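Periplasmic branched-chain amino acid-binding protein (Burkholderia mallei, PDB 3I09) probably binds a branched-chain amino acid or a related small carboxylate in the periplasm and passes it to an ABC transporter for uptake. Local coordinates at residues A[154-157]-A[158-162]; A[230-233]-A[234-237]; A[275-278]-A[279-282]; A[283-286]-A[287-291]; A[338-341]-A[342-345]. All coordinates share one frame; numbering follows the deposited sequence. Where two conformers were deposited one is given.

The five contacts follow one another along the chain. Contact 1 lies midway along helix 151-166. Contact 2 is the start of helix 233-239, its centre about 20 Å from that of contact 1. Contacts 3 and 4 adjoin on helix 278-297, first its N-terminal cap and then its next two turns. Contact 5 is a surface turn between strands 329-338 and 351-357, its centre about 33 Å from that of contact 4. Contacts 2 and 3 touch: Phe-232 CE1 lies 3.5 Å from Leu-279 CG. Two helix starts thus meet near the bound acetoacetic acid, with the side chains of Leu-230 and Leu-279 about 4 and 5 Å from it. Contact 5 touches contact 2 through Val-338 and Val-236.

Contact 1 (A[154-157]-A[158-162])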
loop_
_atom_site.group_PDB
_atom_site.type_symbol
_atom_site.label_atom_id
_atom_site.label_comp_id
_atom_site.label_asym_id
_atom_site.label_seq_id
_atom_site.Cartn_x
_atom_site.Cartn_y
_atom_site.Cartn_z
ATOM N N LYS A 154 3.805 -1.311 -13.637
ATOM C CA LYS A 154 5.075 -0.981 -14.267
ATOM C C LYS A 154 6.185 -0.768 -13.230
ATOM O O LYS A 154 7.299 -1.279 -13.387
ATOM C CB LYS A 154 4.921 0.251 -15.170
ATOM C CG LYS A 154 3.972 0.009 -16.341
ATOM C CD LYS A 154 3.860 1.220 -17.280
ATOM C CE LYS A 154 2.539 1.207 -18.048
ATOM N NZ LYS A 154 2.342 2.449 -18.856
ATOM N N ALA A 155 5.874 -0.035 -12.174
ATOM C CA ALA A 155 6.841 0.214 -11.108
ATOM C C ALA A 155 7.216 -1.087 -10.407
ATOM O O ALA A 155 8.401 -1.332 -10.160
ATOM C CB ALA A 155 6.317 1.210 -10.102
ATOM N N LEU A 156 6.231 -1.946 -10.169
ATOM C CA LEU A 156 6.475 -3.141 -9.365
ATOM C C LEU A 156 7.256 -4.129 -10.189
ATOM O O LEU A 156 8.162 -4.752 -9.676
ATOM C CB LEU A 156 5.175 -3.767 -8.857
ATOM C CG LEU A 156 5.248 -5.060 -8.029
ATOM C CD1 LEU A 156 6.173 -4.925 -6.779
ATOM C CD2 LEU A 156 3.836 -5.404 -7.587
ATOM N N GLU A 157 6.916 -4.255 -11.469
ATOM C CA GLU A 157 7.669 -5.122 -12.367
ATOM C C GLU A 157 9.123 -4.648 -12.444
ATOM O O GLU A 157 10.052 -5.453 -12.406
ATOM C CB GLU A 157 7.033 -5.168 -13.773
ATOM C CG GLU A 157 7.847 -6.000 -14.792
ATOM C CD GLU A 157 7.316 -5.934 -16.228
ATOM O OE1 GLU A 157 6.086 -5.986 -16.452
ATOM O OE2 GLU A 157 8.147 -5.869 -17.153
ATOM N N LYS A 158 9.333 -3.346 -12.564
ATOM C CA LYS A 158 10.715 -2.856 -12.654
ATOM C C LYS A 158 11.526 -3.110 -11.371
ATOM O O LYS A 158 12.648 -3.615 -11.448
ATOM C CB LYS A 158 10.769 -1.371 -13.042
ATOM C CG LYS A 158 12.133 -0.698 -12.950
ATOM C CD LYS A 158 13.098 -1.201 -13.970
ATOM C CE LYS A 158 14.184 -0.144 -14.298
ATOM N NZ LYS A 158 14.951 0.296 -13.082
ATOM N N ASN A 159 10.948 -2.789 -10.206
ATOM C CA ASN A 159 11.642 -3.011 -8.927
ATOM C C ASN A 159 11.942 -4.503 -8.783
ATOM O O ASN A 159 13.023 -4.902 -8.398
ATOM C CB ASN A 159 10.772 -2.591 -7.733
ATOM C CG ASN A 159 10.636 -1.078 -7.545
ATOM O OD1 ASN A 159 9.537 -0.603 -7.315
ATOM N ND2 ASN A 159 11.735 -0.329 -7.612
ATOM N N THR A 160 10.966 -5.340 -9.086
ATOM C CA THR A 160 11.120 -6.788 -8.860
ATOM C C THR A 160 12.123 -7.394 -9.854
ATOM O O THR A 160 12.982 -8.204 -9.461
ATOM C CB THR A 160 9.777 -7.515 -8.879
ATOM O OG1 THR A 160 8.859 -6.886 -7.955
ATOM C CG2 THR A 160 9.939 -9.020 -8.516
ATOM N N ALA A 161 12.028 -7.016 -11.131
ATOM C CA ALA A 161 13.003 -7.462 -12.128
ATOM C C ALA A 161 14.430 -7.103 -11.719
ATOM O O ALA A 161 15.372 -7.923 -11.869
ATOM C CB ALA A 161 12.689 -6.907 -13.539
ATOM N N ASP A 162 14.603 -5.888 -11.228
ATOM C CA ASP A 162 15.927 -5.436 -10.758
ATOM C C ASP A 162 16.439 -6.297 -9.601
ATOM O O ASP A 162 17.614 -6.698 -9.605
ATOM C CB ASP A 162 15.912 -3.977 -10.338
ATOM C CG ASP A 162 15.803 -3.007 -11.523
ATOM O OD1 ASP A 162 16.025 -3.402 -12.703
ATOM O OD2 ASP A 162 15.475 -1.833 -11.265
#
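Thr-160 carries OG1 beside its own backbone N and anti to its carbonyl carbon (chi1 -53°), which turns the hydroxyl back one helical turn onto Leu-156 O. Leu-156 holds CG anti to its N (chi1 178°), which lays it alongside Thr-160, both pointing the same way. Leu-156 CD1 comes within 3.5 Å of Thr-160 OG1. Leu-156 O accepts twice from the same residue. Thr-160 OG1 is 2.8 Å away and Thr-160 N is 2.9 Å away, and they arrive from opposite faces of the carbonyl plane. The hydroxyl is thereby satisfied in a buried position.

On the exposed side, Lys-158 curls toward Asp-162. Its NZ forms a salt bridge to Asp-162 OD2 at 2.8 Å, on the syn lone pair of that oxygen. Glu-157 and Asn-159 find their polar partners in neighbouring parts of the fold. Glu-157 OE1 bonds to Thr-147 OG1. Asn-159 OD1 bonds to Thr-124 OG1 and its ND2 to Asp-106 OD2. Backbone bonds such as Asn-159 N to Ala-155 O, 2.9 Å, complete a regular alpha helix. This is the crossover helix of the beta-alpha-beta unit 142-148, 151-166, 170-177, in a type I periplasmic binding protein.

Contact 2 (A[230-233]-A[234-237]). With EDO (1,2-ethanediol), chain G.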
loop_
_atom_site.group_PDB
_atom_site.type_symbol
_atom_site.label_atom_id
_atom_site.label_comp_id
_atom_site.label_asym_id
_atom_site.label_seq_id
_atom_site.Cartn_x
_atom_site.Cartn_y
_atom_site.Cartn_z
ATOM N N LEU A 230 1.921 -8.415 -4.372
ATOM C CA LEU A 230 1.130 -7.602 -3.432
ATOM C C LEU A 230 -0.182 -8.323 -3.115
ATOM O O LEU A 230 -1.003 -8.577 -4.002
ATOM C CB LEU A 230 0.852 -6.198 -3.944
ATOM C CG LEU A 230 0.141 -5.286 -2.956
ATOM C CD1 LEU A 230 0.870 -5.205 -1.559
ATOM C CD2 LEU A 230 -0.090 -3.868 -3.603
HETATM N N MSE A 231 -0.337 -8.726 -1.859
HETATM C CA MSE A 231 -1.513 -9.498 -1.418
HETATM C C MSE A 231 -1.878 -8.977 -0.021
HETATM O O MSE A 231 -1.020 -8.896 0.836
HETATM C CB MSE A 231 -1.144 -10.997 -1.374
HETATM C CG MSE A 231 -2.134 -11.949 -0.699
HETATM SE SE MSE A 231 -1.828 -13.800 -1.261
HETATM C CE MSE A 231 -2.089 -13.518 -3.156
ATOM N N PHE A 232 -3.122 -8.582 0.173
ATOM C CA PHE A 232 -3.605 -8.110 1.445
ATOM C C PHE A 232 -4.468 -9.205 2.080
ATOM O O PHE A 232 -4.851 -10.173 1.427
ATOM C CB PHE A 232 -4.435 -6.822 1.243
ATOM C CG PHE A 232 -3.628 -5.674 0.748
ATOM C CD1 PHE A 232 -2.874 -4.914 1.625
ATOM C CD2 PHE A 232 -3.557 -5.405 -0.618
ATOM C CE1 PHE A 232 -2.097 -3.835 1.151
ATOM C CE2 PHE A 232 -2.783 -4.329 -1.084
ATOM C CZ PHE A 232 -2.051 -3.576 -0.208
ATOM N N ILE A 233 -4.837 -9.018 3.333
ATOM C CA ILE A 233 -5.582 -10.050 4.054
ATOM C C ILE A 233 -6.920 -10.359 3.369
ATOM O O ILE A 233 -7.342 -11.503 3.351
ATOM C CB ILE A 233 -5.757 -9.677 5.561
ATOM C CG1 ILE A 233 -6.075 -10.924 6.372
ATOM C CG2 ILE A 233 -6.849 -8.571 5.782
ATOM C CD1 ILE A 233 -6.274 -10.644 7.849
ATOM N N ASN A 234 -7.536 -9.369 2.732
ATOM C CA ASN A 234 -8.837 -9.564 2.075
ATOM C C ASN A 234 -8.720 -10.444 0.829
ATOM O O ASN A 234 -9.671 -11.149 0.437
ATOM C CB ASN A 234 -9.457 -8.220 1.673
ATOM C CG ASN A 234 -9.424 -7.218 2.790
ATOM O OD1 ASN A 234 -8.346 -6.635 3.081
ATOM N ND2 ASN A 234 -10.561 -7.060 3.487
ATOM N N ASP A 235 -7.547 -10.383 0.199
ATOM C CA ASP A 235 -7.274 -11.197 -0.973
ATOM C C ASP A 235 -7.163 -12.674 -0.556
ATOM O O ASP A 235 -7.711 -13.575 -1.195
ATOM C CB ASP A 235 -5.990 -10.711 -1.664
ATOM C CG ASP A 235 -6.018 -9.219 -2.058
ATOM O OD1 ASP A 235 -7.058 -8.731 -2.555
ATOM O OD2 ASP A 235 -4.957 -8.528 -1.921
ATOM N N VAL A 236 -6.469 -12.936 0.553
ATOM C CA VAL A 236 -6.447 -14.299 1.099
ATOM C C VAL A 236 -7.856 -14.783 1.486
ATOM O O VAL A 236 -8.236 -15.930 1.227
ATOM C CB VAL A 236 -5.473 -14.430 2.293
ATOM C CG1 VAL A 236 -5.444 -15.870 2.822
ATOM C CG2 VAL A 236 -4.019 -13.993 1.880
ATOM N N HIS A 237 -8.648 -13.913 2.102
ATOM C CA HIS A 237 -9.972 -14.270 2.541
ATOM C C HIS A 237 -10.833 -14.650 1.315
ATOM O O HIS A 237 -11.593 -15.620 1.372
ATOM C CB HIS A 237 -10.611 -13.072 3.233
ATOM C CG HIS A 237 -11.941 -13.354 3.843
ATOM N ND1 HIS A 237 -13.123 -13.142 3.181
ATOM C CD2 HIS A 237 -12.277 -13.839 5.067
ATOM C CE1 HIS A 237 -14.136 -13.485 3.963
ATOM N NE2 HIS A 237 -13.649 -13.882 5.125
HETATM C C1 EDO G . -10.046 -8.801 -2.292
HETATM O O1 EDO G . -9.237 -7.634 -2.398
HETATM C C2 EDO G . -11.248 -8.629 -3.202
HETATM O O2 EDO G . -11.210 -9.495 -4.352
HETATM O O HOH W 1 -3.472 -7.102 -3.504
#
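Phe-232 and Asp-235 make the main polar link. Phe-232 is the N-cap of helix 233-239. Its backbone N donates to Asp-235 OD2 at 2.8 Å, and the bond is almost straight (175°). The donor meets the anti side of the carboxylate, 29° out of its plane. Asp-235 CG sits anti to the carbonyl carbon and beside its own N (chi1 -56°), which folds the carboxylate back over the helix start. The phenylalanine side chain has no acceptor to return the bond, so this is not a full capping box. Water 1 donates to Asp-235 OD2 at 2.6 Å and also to Leu-230 O, so the oxygen is gripped twice. A 1,2-ethanediol, probably from the crystallisation liquor, lies at Asp-235 OD1, but the modelled distance is doubtfully short.

Backbone bonds start the helix. Asp-235 N reaches Phe-232 O at 3.0 Å, Val-236 N bonds weakly to the same oxygen, and His-237 N binds Ile-233 O at 3.0 Å.

The apolar pair is Met-231, a selenomethionine, and Val-236. They cross at about a right angle, with Met-231 CG 3.8 Å from Val-236 CG2. Two oxygens pack on carbon. Asp-235 OD2 lies at the edge of the Phe-232 ring, 3.7 Å from CD2. Asn-234 OD1 touches Ile-233 CG2 at 3.6 Å and is buried without a polar partner.

The 230-232 loop leads from strand 225-228 into helix 233-239. Met-231 rests on helix 205-217, the Phe-232 ring packs on the start of helix 278-297, and Val-236 packs on helix 241-244.

Contact 3 (A[275-278]-A[279-282]); sequences MPSS and LQAA
Gln-280 OE1 is gripped by two donors. Ser-277 N reaches it at 2.9 Å in an almost straight bond (173°), tilted from the amide plane. Water 2 donates to it at 2.7 Å and also to Met-275 O. Ser-277 and Gln-280 form a capping box at the N-terminus of helix 278-297, with Ser-277 as N-cap. The return bond runs from Gln-280 N to Ser-277 OG, 3.3 Å. Leu-279 N adds a weak bond to the same hydroxyl. Ser-277 chi1 is 73°, which sets OG between its own N and carbonyl carbon, where it accepts from these first N-H groups of the helix.

The hydroxyl has a stronger partner outside, Ile-20 O, to which it donates. Gln-280 bends at chi2 (147°), and this swings its amide back across the cap. Its NE2 donates to Asp-19 O and Asp-21 O. With OE1 taken by the cap and NE2 by the 19-21 loop, the amide has a fixed orientation. Ile-20 itself belongs to the ligand pocket, so the cap ties the helix start to a pocket-lining loop.

Pro-276 CB lies 4.1 Å from Gln-280 OE1. The proline also packs on helix 259-272. The Ser-278 hydroxyl bonds to Asp-251 OD1. The first helical bonds then follow. Ala-281 N meets Ser-277 O at 3.1 Å, nearly along the C=O axis. One residue on, Ala-282 N reaches Ser-278 O at 2.9 Å, while Ala-282 CB lies 3.2 Å from that oxygen.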
loop_
_atom_site.group_PDB
_atom_site.type_symbol
_atom_site.label_atom_id
_atom_site.label_comp_id
_atom_site.label_asym_id
_atom_site.label_seq_id
_atom_site.Cartn_x
_atom_site.Cartn_y
_atom_site.Cartn_z
HETATM N N MSE A 275 -11.704 -8.277 9.662
HETATM C CA MSE A 275 -10.403 -7.887 10.193
HETATM C C MSE A 275 -9.880 -6.806 9.270
HETATM O O MSE A 275 -10.091 -6.885 8.066
HETATM C CB MSE A 275 -9.384 -9.030 10.165
HETATM C CG MSE A 275 -9.545 -10.054 11.203
HETATM SE SE MSE A 275 -9.258 -9.362 12.958
HETATM C CE MSE A 275 -9.829 -10.984 13.910
ATOM N N PRO A 276 -9.168 -5.818 9.815
ATOM C CA PRO A 276 -8.628 -4.779 8.948
ATOM C C PRO A 276 -7.399 -5.250 8.186
ATOM O O PRO A 276 -6.595 -6.047 8.669
ATOM C CB PRO A 276 -8.236 -3.658 9.926
ATOM C CG PRO A 276 -7.910 -4.412 11.207
ATOM C CD PRO A 276 -8.927 -5.527 11.242
ATOM N N SER A 277 -7.231 -4.710 6.989
ATOM C CA SER A 277 -5.996 -4.849 6.242
ATOM C C SER A 277 -4.942 -3.870 6.771
ATOM O O SER A 277 -5.246 -2.938 7.543
ATOM C CB SER A 277 -6.192 -4.508 4.758
ATOM O OG SER A 277 -6.360 -3.090 4.548
ATOM N N SER A 278 -3.718 -4.051 6.314
ATOM C CA SER A 278 -2.636 -3.130 6.651
ATOM C C SER A 278 -2.918 -1.664 6.160
ATOM O O SER A 278 -2.464 -0.706 6.783
ATOM C CB SER A 278 -1.306 -3.643 6.090
ATOM O OG SER A 278 -1.342 -3.720 4.667
ATOM N N LEU A 279 -3.692 -1.507 5.082
ATOM C CA LEU A 279 -4.054 -0.174 4.607
ATOM C C LEU A 279 -5.011 0.529 5.540
ATOM O O LEU A 279 -4.881 1.709 5.798
ATOM C CB LEU A 279 -4.623 -0.241 3.178
ATOM C CG LEU A 279 -3.783 -0.952 2.140
ATOM C CD1 LEU A 279 -4.477 -0.857 0.796
ATOM C CD2 LEU A 279 -2.337 -0.389 2.050
ATOM N N GLN A 280 -6.028 -0.193 6.013
ATOM C CA GLN A 280 -7.006 0.358 6.919
ATOM C C GLN A 280 -6.371 0.759 8.261
ATOM O O GLN A 280 -6.631 1.858 8.778
ATOM C CB GLN A 280 -8.179 -0.630 7.056
ATOM C CG GLN A 280 -9.015 -0.665 5.752
ATOM C CD GLN A 280 -9.644 -1.987 5.381
ATOM O OE1 GLN A 280 -9.384 -3.043 5.987
ATOM N NE2 GLN A 280 -10.510 -1.939 4.353
ATOM N N ALA A 281 -5.481 -0.090 8.770
ATOM C CA ALA A 281 -4.620 0.259 9.928
ATOM C C ALA A 281 -3.771 1.498 9.698
ATOM O O ALA A 281 -3.749 2.449 10.510
ATOM C CB ALA A 281 -3.707 -0.962 10.313
ATOM N N ALA A 282 -3.059 1.511 8.574
ATOM C CA ALA A 282 -2.209 2.663 8.197
ATOM C C ALA A 282 -3.000 3.966 8.014
ATOM O O ALA A 282 -2.523 5.036 8.406
ATOM C CB ALA A 282 -1.422 2.343 6.945
HETATM O O HOH W 2 -10.721 -5.432 5.874
#

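Contact 4 (A[283-286]-A[287-291]); sequences DYSS and VTTYL
The Tyr-284 ring meets Thr-288 obliquely, with CE1 3.5 Å from Thr-288 OG1. Two other rings stand against it. Trp-264 makes an edge-to-face contact, and Phe-317 meets it with the planes about 75° apart. The phenol OH bonds to Asp-35, on helix 22-36. Tyr-284 CG is anti to the backbone N (chi1 178°), and this sends the ring out from the helix toward these partners. All of this lies on the regular alpha helix 278-297, in a run rich in hydroxyl side chains.

A second flat group, the Tyr-290 ring, takes little part in the contact. It packs on strand 72-77 and on helix 302-309. Asp-283 has its carboxylate close to that of Asp-21, two like charges, which would probably raise the proton affinity of one of them.

Ser-285 and Thr-289 sit one turn apart and share an outside partner, as both hydroxyls bond to Tyr-120 OH. Ser-285 OG also bonds to Asp-316. Behind them the backbone bonds are regular. Thr-288 N meets Tyr-284 O at 3.1 Å, Thr-289 N meets Ser-285 O at 2.9 Å, and Tyr-290 N meets Ser-286 O at 2.9 Å.

Asp-283 O is gripped twice from one face of its plane. Val-287 N comes at 3.3 Å. Val-287 CG2 presses on the same oxygen at 3.4 Å. The second bond is from the Ser-286 hydroxyl (chi1 70°): OG lies above the carbonyl plane, 2.9 Å from Asp-283 O.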
loop_
_atom_site.group_PDB
_atom_site.type_symbol
_atom_site.label_atom_id
_atom_site.label_comp_id
_atom_site.label_asym_id
_atom_site.label_seq_id
_atom_site.Cartn_x
_atom_site.Cartn_y
_atom_site.Cartn_z
ATOM N N ASP A 283 -4.225 3.882 7.461
ATOM C CA ASP A 283 -5.102 5.047 7.353
ATOM C C ASP A 283 -5.309 5.705 8.726
ATOM O O ASP A 283 -5.168 6.943 8.870
ATOM C CB ASP A 283 -6.485 4.680 6.777
ATOM C CG ASP A 283 -6.481 4.308 5.289
ATOM O OD1 ASP A 283 -5.585 4.737 4.533
ATOM O OD2 ASP A 283 -7.438 3.556 4.888
ATOM N N TYR A 284 -5.684 4.891 9.721
ATOM C CA TYR A 284 -5.888 5.380 11.077
ATOM C C TYR A 284 -4.575 5.982 11.613
ATOM O O TYR A 284 -4.564 7.110 12.124
ATOM C CB TYR A 284 -6.417 4.261 11.975
ATOM C CG TYR A 284 -6.624 4.621 13.432
ATOM C CD1 TYR A 284 -5.551 4.866 14.264
ATOM C CD2 TYR A 284 -7.909 4.702 13.981
ATOM C CE1 TYR A 284 -5.733 5.193 15.613
ATOM C CE2 TYR A 284 -8.101 4.987 15.347
ATOM C CZ TYR A 284 -7.003 5.266 16.128
ATOM O OH TYR A 284 -7.168 5.578 17.426
ATOM N N SER A 285 -3.475 5.260 11.468
ATOM C CA SER A 285 -2.200 5.706 12.039
ATOM C C SER A 285 -1.723 7.019 11.432
ATOM O O SER A 285 -1.195 7.880 12.119
ATOM C CB SER A 285 -1.121 4.619 11.832
ATOM O OG SER A 285 0.163 5.055 12.247
ATOM N N SER A 286 -1.877 7.142 10.119
ATOM C CA SER A 286 -1.401 8.315 9.377
ATOM C C SER A 286 -2.155 9.553 9.832
ATOM O O SER A 286 -1.566 10.633 9.967
ATOM C CB SER A 286 -1.539 8.111 7.842
ATOM O OG SER A 286 -2.896 8.116 7.483
ATOM N N VAL A 287 -3.453 9.413 10.141
ATOM C CA VAL A 287 -4.247 10.535 10.647
ATOM C C VAL A 287 -3.809 10.949 12.060
ATOM O O VAL A 287 -3.660 12.130 12.358
ATOM C CB VAL A 287 -5.774 10.231 10.543
ATOM C CG1 VAL A 287 -6.634 11.246 11.318
ATOM C CG2 VAL A 287 -6.151 10.220 9.022
ATOM N N THR A 288 -3.584 9.975 12.923
ATOM C CA THR A 288 -3.024 10.254 14.202
ATOM C C THR A 288 -1.686 11.011 14.084
ATOM O O THR A 288 -1.465 12.006 14.767
ATOM C CB THR A 288 -2.836 8.981 15.030
ATOM O OG1 THR A 288 -4.062 8.246 15.072
ATOM C CG2 THR A 288 -2.404 9.355 16.432
ATOM N N THR A 289 -0.827 10.550 13.190
ATOM C CA THR A 289 0.476 11.185 12.954
ATOM C C THR A 289 0.323 12.631 12.469
ATOM O O THR A 289 0.991 13.539 12.978
ATOM C CB THR A 289 1.296 10.310 12.011
ATOM O OG1 THR A 289 1.551 9.064 12.691
ATOM C CG2 THR A 289 2.601 11.026 11.583
ATOM N N TYR A 290 -0.535 12.858 11.473
ATOM C CA TYR A 290 -0.820 14.219 11.030
ATOM C C TYR A 290 -1.328 15.100 12.176
ATOM O O TYR A 290 -0.855 16.219 12.353
ATOM C CB TYR A 290 -1.839 14.202 9.902
ATOM C CG TYR A 290 -2.283 15.563 9.492
ATOM C CD1 TYR A 290 -1.489 16.368 8.697
ATOM C CD2 TYR A 290 -3.517 16.071 9.933
ATOM C CE1 TYR A 290 -1.917 17.661 8.337
ATOM C CE2 TYR A 290 -3.940 17.340 9.589
ATOM C CZ TYR A 290 -3.126 18.127 8.798
ATOM O OH TYR A 290 -3.497 19.402 8.455
ATOM N N LEU A 291 -2.340 14.625 12.905
ATOM C CA LEU A 291 -2.949 15.435 13.948
ATOM C C LEU A 291 -1.929 15.770 15.038
ATOM O O LEU A 291 -1.945 16.881 15.558
ATOM C CB LEU A 291 -4.231 14.815 14.528
ATOM C CG LEU A 291 -5.420 14.725 13.535
ATOM C CD1 LEU A 291 -6.586 13.905 14.115
ATOM C CD2 LEU A 291 -5.882 16.103 13.110
#

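Contact 5 (A[338-341]-A[342-345]); sequences VKKP and SESK
Glu-343 is the packed side of this turn, and Lys-339 and Lys-340 close round it. Lys-340 N donates to Glu-343 OE1 at 3.0 Å, from above the carboxylate plane. Glu-343 CG lies beside its own N and anti to the carbonyl carbon (chi1 -61°), and the extended chain beyond it carries the carboxylate back to the N-H of Lys-340. OE1 also forms a salt bridge to Lys-352, so OE1 has two partners. The extended Lys-339 chain crosses the glutamate, with CB 3.8 Å from Glu-343 OE1. Its NZ donates to Glu-343 O at 3.1 Å, from above the carbonyl plane, and a salt bridge to Asp-349 fixes the same amine. Two backbone bonds draw the short 3-10 turn together: Glu-343 N to Lys-340 O at 2.9 Å, and Ser-344 N to Pro-341 O at 3.1 Å.

The other side is looser and open to solvent. The aliphatic part of Lys-340 passes at a slant across the Glu-343 chain, CG 3.8 Å from OE1, but its NZ stays 5.3 Å from Glu-343 OE2. Ser-342 OG only brushes Lys-340 CB, 3.9 Å away. Pro-341 and Ser-342 are exposed and touch a crystal neighbour.

The turn joins strand 329-338 to strand 351-357, which pair antiparallel. Ser-344 OG bonds to Asp-349 O in the loop that returns to the second strand. Helix 241-244 flanks the turn, touching Val-338, Pro-341 and Ser-344.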
loop_
_atom_site.group_PDB
_atom_site.type_symbol
_atom_site.label_atom_id
_atom_site.label_comp_id
_atom_site.label_asym_id
_atom_site.label_seq_id
_atom_site.Cartn_x
_atom_site.Cartn_y
_atom_site.Cartn_z
ATOM N N VAL A 338 1.649 -17.777 3.846
ATOM C CA VAL A 338 0.235 -18.065 4.065
ATOM C C VAL A 338 0.111 -19.474 4.615
ATOM O O VAL A 338 0.751 -20.418 4.110
ATOM C CB VAL A 338 -0.588 -17.916 2.785
ATOM C CG1 VAL A 338 -2.049 -18.284 3.084
ATOM C CG2 VAL A 338 -0.423 -16.467 2.212
ATOM N N LYS A 339 -0.634 -19.587 5.701
ATOM C CA LYS A 339 -0.889 -20.859 6.376
ATOM C C LYS A 339 -1.630 -21.937 5.578
ATOM O O LYS A 339 -2.434 -21.646 4.696
ATOM C CB LYS A 339 -1.669 -20.625 7.684
ATOM C CG LYS A 339 -0.823 -20.021 8.797
ATOM C CD LYS A 339 -1.641 -19.836 10.106
ATOM C CE LYS A 339 -0.730 -19.533 11.289
ATOM N NZ LYS A 339 -1.509 -19.616 12.550
ATOM N N LYS A 340 -1.335 -23.189 5.925
ATOM C CA LYS A 340 -2.168 -24.301 5.549
ATOM C C LYS A 340 -3.494 -24.137 6.307
ATOM O O LYS A 340 -3.518 -23.613 7.414
ATOM C CB LYS A 340 -1.562 -25.650 5.970
ATOM C CG LYS A 340 -0.206 -26.001 5.393
ATOM C CD LYS A 340 0.217 -27.346 5.960
ATOM C CE LYS A 340 1.697 -27.605 5.748
ATOM N NZ LYS A 340 1.968 -27.657 4.300
ATOM N N PRO A 341 -4.589 -24.636 5.735
ATOM C CA PRO A 341 -5.855 -24.668 6.482
ATOM C C PRO A 341 -5.717 -25.262 7.888
ATOM O O PRO A 341 -6.233 -24.690 8.844
ATOM C CB PRO A 341 -6.757 -25.540 5.596
ATOM C CG PRO A 341 -6.259 -25.280 4.193
ATOM C CD PRO A 341 -4.739 -25.148 4.361
ATOM N N SER A 342 -4.975 -26.350 8.030
ATOM C CA SER A 342 -4.837 -27.021 9.335
ATOM C C SER A 342 -4.051 -26.203 10.354
ATOM O O SER A 342 -4.035 -26.557 11.532
ATOM C CB SER A 342 -4.134 -28.360 9.169
ATOM O OG SER A 342 -2.819 -28.156 8.703
ATOM N N GLU A 343 -3.363 -25.158 9.899
ATOM C CA GLU A 343 -2.580 -24.289 10.795
ATOM C C GLU A 343 -3.385 -23.074 11.275
ATOM O O GLU A 343 -2.916 -22.358 12.135
ATOM C CB GLU A 343 -1.304 -23.795 10.103
ATOM C CG GLU A 343 -0.371 -24.924 9.687
ATOM C CD GLU A 343 0.801 -24.479 8.853
ATOM O OE1 GLU A 343 0.736 -23.512 8.054
ATOM O OE2 GLU A 343 1.822 -25.175 8.956
ATOM N N SER A 344 -4.557 -22.847 10.686
ATOM C CA SER A 344 -5.359 -21.662 10.946
ATOM C C SER A 344 -6.277 -21.970 12.115
ATOM O O SER A 344 -7.071 -22.895 12.037
ATOM C CB SER A 344 -6.153 -21.257 9.712
ATOM O OG SER A 344 -6.902 -20.078 9.944
ATOM N N LYS A 345 -6.140 -21.187 13.186
ATOM C CA LYS A 345 -6.702 -21.532 14.497
ATOM C C LYS A 345 -7.924 -20.677 14.896
ATOM O O LYS A 345 -8.598 -20.976 15.886
ATOM C CB LYS A 345 -5.625 -21.396 15.566
ATOM C CG LYS A 345 -4.553 -22.489 15.418
ATOM C CD LYS A 345 -3.374 -22.259 16.339
ATOM C CE LYS A 345 -2.307 -23.368 16.171
ATOM N NZ LYS A 345 -1.362 -23.382 17.353
#